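Local coordinates for protein LEC-6 (Caenorhabditis elegans, PDB 3VV1) that is a galectin that binds galactose-containing glycans, with a preference for fucose-containing saccharides, at residues L112-V115 and I120-I123. Residues are numbered along the deposited sequence; the frame is centred on the assembly and turned at random.
Sequences LEFV and IISI
Val115 and Ser122 exchange two backbone hydrogen bonds: Ser122 N gives the straighter one to Val115 O (2.8 Å, 162° at the hydrogen), Val115 N the more bent one to Ser122 O (2.9 Å, 146°). Each carbonyl oxygen also takes a weaker CA-H...O contact, Val115 O from Ile121 CA and Ser122 O from Phe114 CA. One step along, Phe114 and Ile123 form a non-hydrogen-bonded pair with side chains running side by side; Ile123 CG1 comes obliquely to the ring at CD2 (3.8 Å). Ile121 CG2 lies at the ring's edge, near its plane. With Ile123 CG1 beside the backbone N (chi1 -54°), CG2 stands anti to that N and meets Leu112 CD1 at 3.7 Å. The two segments belong to the hairpin of strands 110-117 and 120-125, neighbours in one antiparallel sheet of the galectin beta-sandwich; Leu112, Phe114, Ile121 and Ile123 face the core between the sheets. There Phe75 and Leu73 of strand 71-78, in the opposing sheet, pack on them, Phe75 edge-to-face with Phe114. On the other face, with Val115, the polar ends reach flanking strands: Ser122 OG hydrogen-bonds Asp132 OD1, and Glu113 OE1 forms a salt bridge with Arg47.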
loop_
_atom_site.group_PDB
_atom_site.type_symbol
_atom_site.label_atom_id
_atom_site.label_comp_id
_atom_site.label_asym_id
_atom_site.label_seq_id
_atom_site.Cartn_x
_atom_site.Cartn_y
_atom_site.Cartn_z
ATOM N N LEU A 112 17.272 -6.511 4.556
ATOM C CA LEU A 112 17.780 -5.135 4.914
ATOM C C LEU A 112 16.619 -4.309 5.351
ATOM O O LEU A 112 15.600 -4.214 4.649
ATOM C CB LEU A 112 18.447 -4.516 3.667
ATOM C CG LEU A 112 18.857 -3.037 3.763
ATOM C CD1 LEU A 112 19.968 -2.947 4.799
ATOM C CD2 LEU A 112 19.347 -2.527 2.361
ATOM N N GLU A 113 16.729 -3.781 6.559
ATOM C CA GLU A 113 15.604 -2.978 7.091
ATOM C C GLU A 113 16.073 -1.603 7.491
ATOM O O GLU A 113 17.154 -1.446 8.049
ATOM C CB GLU A 113 14.994 -3.686 8.287
ATOM C CG GLU A 113 14.494 -5.051 7.927
ATOM C CD GLU A 113 14.042 -5.777 9.171
ATOM O OE1 GLU A 113 12.849 -5.566 9.598
ATOM O OE2 GLU A 113 14.899 -6.520 9.789
ATOM N N PHE A 114 15.222 -0.612 7.245
ATOM C CA PHE A 114 15.440 0.755 7.696
ATOM C C PHE A 114 14.254 1.074 8.639
ATOM O O PHE A 114 13.094 0.777 8.327
ATOM C CB PHE A 114 15.340 1.709 6.499
ATOM C CG PHE A 114 16.395 1.456 5.417
ATOM C CD1 PHE A 114 16.208 0.458 4.456
ATOM C CD2 PHE A 114 17.625 2.151 5.442
ATOM C CE1 PHE A 114 17.225 0.177 3.484
ATOM C CE2 PHE A 114 18.609 1.926 4.447
ATOM C CZ PHE A 114 18.394 0.933 3.473
ATOM N N VAL A 115 14.558 1.745 9.740
ATOM C CA VAL A 115 13.507 2.095 10.732
ATOM C C VAL A 115 13.731 3.552 11.079
ATOM O O VAL A 115 14.839 3.930 11.503
ATOM C CB VAL A 115 13.577 1.269 12.025
ATOM C CG1 VAL A 115 12.340 1.610 12.923
ATOM C CG2 VAL A 115 13.604 -0.213 11.668
ATOM N N ILE A 120 16.441 9.582 13.611
ATOM C CA ILE A 120 17.480 8.576 13.379
ATOM C C ILE A 120 16.904 7.492 12.511
ATOM O O ILE A 120 15.818 6.942 12.841
ATOM C CB ILE A 120 17.980 7.968 14.696
ATOM C CG1 ILE A 120 18.564 9.079 15.584
ATOM C CG2 ILE A 120 19.052 6.884 14.423
ATOM C CD1 ILE A 120 18.976 8.527 16.926
ATOM N N ILE A 121 17.634 7.143 11.433
ATOM C CA ILE A 121 17.213 5.992 10.632
ATOM C C ILE A 121 18.197 4.875 11.001
ATOM O O ILE A 121 19.388 4.962 10.696
ATOM C CB ILE A 121 17.221 6.333 9.122
ATOM C CG1 ILE A 121 16.216 7.500 8.871
ATOM C CG2 ILE A 121 16.878 5.036 8.318
ATOM C CD1 ILE A 121 16.300 8.081 7.473
ATOM N N SER A 122 17.670 3.823 11.628
ATOM C CA SER A 122 18.466 2.674 12.114
ATOM C C SER A 122 18.401 1.645 10.962
ATOM O O SER A 122 17.351 1.429 10.334
ATOM C CB SER A 122 17.837 2.059 13.386
ATOM O OG SER A 122 18.011 3.015 14.421
ATOM N N ILE A 123 19.514 0.975 10.703
ATOM C CA ILE A 123 19.648 0.070 9.548
ATOM C C ILE A 123 20.088 -1.288 10.073
ATOM O O ILE A 123 21.052 -1.345 10.840
ATOM C CB ILE A 123 20.680 0.620 8.543
ATOM C CG1 ILE A 123 20.329 2.076 8.136
ATOM C CG2 ILE A 123 20.720 -0.288 7.295
ATOM C CD1 ILE A 123 21.511 2.720 7.422
#